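Local coordinates for VP4 CORE protein (Bluetongue virus, PDB 2JHP) that caps the viral messenger RNA inside the core, working as a multifunctional assembly line in a single chain, at residues 63-74 with 83-91. Residues are numbered along the deposited sequence; the frame is centred on the assembly and turned at random.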
loop_
_atom_site.group_PDB
_atom_site.type_symbol
_atom_site.label_atom_id
_atom_site.label_comp_id
_atom_site.label_asym_id
_atom_site.label_seq_id
_atom_site.Cartn_x
_atom_site.Cartn_y
_atom_site.Cartn_z
ATOM N N ARG A 63 4.506 16.748 14.805
ATOM C CA ARG A 63 3.673 15.879 13.965
ATOM C C ARG A 63 2.254 15.714 14.513
ATOM O O ARG A 63 1.294 15.622 13.746
ATOM C CB ARG A 63 4.326 14.518 13.755
ATOM C CG ARG A 63 5.489 14.526 12.771
ATOM C CD ARG A 63 5.106 14.887 11.376
ATOM N NE ARG A 63 6.173 14.515 10.462
ATOM C CZ ARG A 63 6.441 15.125 9.307
ATOM N NH1 ARG A 63 5.730 16.174 8.914
ATOM N NH2 ARG A 63 7.442 14.697 8.546
ATOM N N GLY A 64 2.133 15.696 15.836
ATOM C CA GLY A 64 0.835 15.632 16.496
ATOM C C GLY A 64 0.035 16.886 16.223
ATOM O O GLY A 64 -1.200 16.872 16.259
ATOM N N HIS A 65 0.754 17.968 15.942
ATOM C CA HIS A 65 0.153 19.230 15.537
ATOM C C HIS A 65 -0.213 19.290 14.054
ATOM O O HIS A 65 -0.922 20.204 13.629
ATOM C CB HIS A 65 1.091 20.387 15.879
ATOM C CG HIS A 65 0.976 20.843 17.294
ATOM N ND1 HIS A 65 -0.083 21.604 17.743
ATOM C CD2 HIS A 65 1.774 20.633 18.366
ATOM C CE1 HIS A 65 0.072 21.845 19.033
ATOM N NE2 HIS A 65 1.193 21.272 19.433
ATOM N N GLY A 66 0.276 18.325 13.280
ATOM C CA GLY A 66 0.092 18.323 11.837
ATOM C C GLY A 66 1.135 19.081 11.026
ATOM O O GLY A 66 0.863 19.474 9.903
ATOM N N PHE A 67 2.332 19.268 11.577
ATOM C CA PHE A 67 3.431 19.977 10.897
ATOM C C PHE A 67 4.007 19.269 9.674
ATOM O O PHE A 67 4.287 18.061 9.704
ATOM C CB PHE A 67 4.570 20.256 11.866
ATOM C CG PHE A 67 4.467 21.570 12.539
ATOM C CD1 PHE A 67 3.443 21.826 13.451
ATOM C CD2 PHE A 67 5.393 22.569 12.282
ATOM C CE1 PHE A 67 3.345 23.061 14.093
ATOM C CE2 PHE A 67 5.302 23.809 12.920
ATOM C CZ PHE A 67 4.272 24.050 13.825
ATOM N N ILE A 68 4.170 20.043 8.605
ATOM C CA ILE A 68 4.901 19.639 7.422
ATOM C C ILE A 68 5.971 20.698 7.229
ATOM O O ILE A 68 5.686 21.904 7.274
ATOM C CB ILE A 68 3.981 19.545 6.186
ATOM C CG1 ILE A 68 3.084 18.310 6.300
ATOM C CG2 ILE A 68 4.790 19.526 4.860
ATOM C CD1 ILE A 68 1.996 18.209 5.180
ATOM N N PHE A 69 7.200 20.242 7.015
ATOM C CA PHE A 69 8.348 21.135 7.000
ATOM C C PHE A 69 8.754 21.460 5.569
ATOM O O PHE A 69 9.089 20.570 4.786
ATOM C CB PHE A 69 9.489 20.532 7.825
ATOM C CG PHE A 69 9.078 20.154 9.225
ATOM C CD1 PHE A 69 8.525 18.907 9.496
ATOM C CD2 PHE A 69 9.219 21.052 10.275
ATOM C CE1 PHE A 69 8.135 18.566 10.799
ATOM C CE2 PHE A 69 8.830 20.709 11.570
ATOM C CZ PHE A 69 8.290 19.469 11.828
ATOM N N ILE A 70 8.679 22.747 5.234
ATOM C CA ILE A 70 8.963 23.228 3.884
ATOM C C ILE A 70 10.115 24.232 3.919
ATOM O O ILE A 70 10.088 25.178 4.707
ATOM C CB ILE A 70 7.720 23.903 3.248
ATOM C CG1 ILE A 70 6.512 22.964 3.248
ATOM C CG2 ILE A 70 8.011 24.355 1.834
ATOM C CD1 ILE A 70 5.390 23.417 4.134
ATOM N N SER A 71 11.119 24.029 3.066
ATOM C CA SER A 71 12.274 24.938 2.995
ATOM C C SER A 71 13.060 24.794 1.697
ATOM O O SER A 71 12.866 23.834 0.949
ATOM C CB SER A 71 13.230 24.695 4.175
ATOM O OG SER A 71 14.350 25.569 4.124
ATOM N N THR A 72 13.946 25.756 1.440
ATOM C CA THR A 72 14.950 25.611 0.390
ATOM C C THR A 72 16.096 24.742 0.910
ATOM O O THR A 72 16.688 23.969 0.154
ATOM C CB THR A 72 15.504 26.977 -0.116
ATOM O OG1 THR A 72 16.110 27.697 0.966
ATOM C CG2 THR A 72 14.394 27.821 -0.743
ATOM N N HIS A 73 16.376 24.867 2.209
ATOM C CA HIS A 73 17.464 24.143 2.880
ATOM C C HIS A 73 17.160 22.642 3.040
ATOM O O HIS A 73 16.011 22.218 2.925
ATOM C CB HIS A 73 17.781 24.794 4.239
ATOM C CG HIS A 73 18.008 26.279 4.170
ATOM N ND1 HIS A 73 17.328 27.173 4.972
ATOM C CD2 HIS A 73 18.833 27.024 3.392
ATOM C CE1 HIS A 73 17.727 28.402 4.693
ATOM N NE2 HIS A 73 18.637 28.339 3.737
ATOM N N LYS A 74 18.192 21.839 3.295
ATOM C CA LYS A 74 18.026 20.383 3.367
ATOM C C LYS A 74 17.232 19.924 4.594
ATOM O O LYS A 74 16.477 18.953 4.520
ATOM C CB LYS A 74 19.378 19.664 3.322
ATOM C CG LYS A 74 19.288 18.235 2.768
ATOM C CD LYS A 74 20.406 17.311 3.278
ATOM C CE LYS A 74 20.056 16.659 4.626
ATOM N NZ LYS A 74 18.951 15.658 4.542
ATOM N N LYS A 83 15.660 17.164 11.569
ATOM C CA LYS A 83 14.595 16.634 10.717
ATOM C C LYS A 83 14.808 16.934 9.240
ATOM O O LYS A 83 14.955 18.093 8.866
ATOM C CB LYS A 83 13.232 17.190 11.162
ATOM C CG LYS A 83 12.051 16.807 10.265
ATOM C CD LYS A 83 11.715 15.315 10.347
ATOM C CE LYS A 83 10.680 14.909 9.301
ATOM N NZ LYS A 83 11.273 14.451 8.009
ATOM N N THR A 84 14.796 15.892 8.407
ATOM C CA THR A 84 14.846 16.046 6.951
ATOM C C THR A 84 13.618 16.812 6.455
ATOM O O THR A 84 12.489 16.525 6.864
ATOM C CB THR A 84 14.925 14.680 6.227
ATOM O OG1 THR A 84 16.013 13.918 6.757
ATOM C CG2 THR A 84 15.139 14.865 4.731
ATOM N N VAL A 85 13.855 17.788 5.583
ATOM C CA VAL A 85 12.798 18.645 5.038
ATOM C C VAL A 85 11.792 17.847 4.200
ATOM O O VAL A 85 12.173 17.142 3.266
ATOM C CB VAL A 85 13.416 19.848 4.262
ATOM C CG1 VAL A 85 12.490 20.383 3.216
ATOM C CG2 VAL A 85 13.777 20.959 5.228
ATOM N N ASP A 86 10.516 17.939 4.575
ATOM C CA ASP A 86 9.422 17.244 3.879
ATOM C C ASP A 86 9.245 17.714 2.437
ATOM O O ASP A 86 9.203 16.900 1.518
ATOM C CB ASP A 86 8.091 17.418 4.627
ATOM C CG ASP A 86 8.032 16.641 5.933
ATOM O OD1 ASP A 86 7.290 17.084 6.835
ATOM O OD2 ASP A 86 8.714 15.599 6.065
ATOM N N VAL A 87 9.120 19.026 2.254
ATOM C CA VAL A 87 8.982 19.619 0.926
ATOM C C VAL A 87 10.171 20.530 0.692
ATOM O O VAL A 87 10.297 21.563 1.348
ATOM C CB VAL A 87 7.681 20.461 0.784
ATOM C CG1 VAL A 87 7.487 20.931 -0.660
ATOM C CG2 VAL A 87 6.479 19.683 1.239
ATOM N N ARG A 88 11.046 20.156 -0.234
ATOM C CA ARG A 88 12.161 21.040 -0.569
ATOM C C ARG A 88 11.846 21.945 -1.752
ATOM O O ARG A 88 11.712 21.487 -2.884
ATOM C CB ARG A 88 13.478 20.285 -0.782
ATOM C CG ARG A 88 14.666 21.223 -0.816
ATOM C CD ARG A 88 15.988 20.515 -0.663
ATOM N NE ARG A 88 17.068 21.495 -0.564
ATOM C CZ ARG A 88 18.349 21.203 -0.365
ATOM N NH1 ARG A 88 18.744 19.941 -0.241
ATOM N NH2 ARG A 88 19.242 22.181 -0.290
ATOM N N ILE A 89 11.720 23.233 -1.451
ATOM C CA ILE A 89 11.447 24.262 -2.441
ATOM C C ILE A 89 12.714 24.596 -3.207
ATOM O O ILE A 89 13.716 24.991 -2.609
ATOM C CB ILE A 89 10.877 25.548 -1.794
ATOM C CG1 ILE A 89 9.644 25.221 -0.952
ATOM C CG2 ILE A 89 10.557 26.605 -2.862
ATOM C CD1 ILE A 89 8.490 24.607 -1.734
ATOM N N PRO A 90 12.668 24.427 -4.539
ATOM C CA PRO A 90 13.793 24.714 -5.441
ATOM C C PRO A 90 14.219 26.182 -5.392
ATOM O O PRO A 90 13.450 27.038 -4.934
ATOM C CB PRO A 90 13.235 24.369 -6.830
ATOM C CG PRO A 90 12.062 23.454 -6.569
ATOM C CD PRO A 90 11.488 23.913 -5.265
ATOM N N ARG A 91 15.440 26.454 -5.854
ATOM C CA ARG A 91 15.973 27.815 -5.912
ATOM C C ARG A 91 15.100 28.707 -6.789
ATOM O O ARG A 91 14.583 29.730 -6.328
ATOM C CB ARG A 91 17.406 27.814 -6.450
ATOM C CG ARG A 91 18.468 27.443 -5.435
ATOM C CD ARG A 91 19.860 27.644 -6.022
ATOM N NE ARG A 91 20.895 27.072 -5.165
ATOM C CZ ARG A 91 22.156 26.860 -5.534
ATOM N NH1 ARG A 91 22.565 27.173 -6.761
ATOM N NH2 ARG A 91 23.014 26.331 -4.671
#
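F69, I70 and S71 run parallel to V87 and R88, pairing strand 67-71 with edge strand 87-88 of a five-stranded parallel sheet. Strand 7-10 flanks 67-71 on the opposite side. Three backbone bonds join the pair: V87 N to F69 O, S71 N to V87 O, and I89 N to S71 O, the last 2.7 Å long. The chain joining them forms strand 75-77, which pairs antiparallel with strand 82-84, and V85 N bonds K74 O at the base of this hairpin.

I70 and V87 point the same way from the sheet, with I70 CG1 3.7 Å from V87 CB. Helix 99-112 covers V87 and I89.

From the last turn of helix 59-64, R63 meets D86 end-on, just before strand 87-88. Its guanidinium and the carboxylate are 11° from coplanar. NH1 of R63 reaches D86 OD1 at 2.8 Å, and NH2 bonds both oxygens. F69 N also donates to D86 OD1, from the anti side. OD1 of the buried D86 thus accepts from three nitrogens. L489 O takes a further bond from R63 NH2, while T490 OG1 bonds D86 OD2. K83 CG lies over one face of the F69 ring; its NZ donates to T84 O and D488 O and makes a long, weak salt bridge to D86 OD2.

At the far end R88 is extended, CG anti to the backbone N (chi1 -167°). This lays one guanidinium face against the backbone of H73 and K74, and NE donates to T72 O at 2.6 Å.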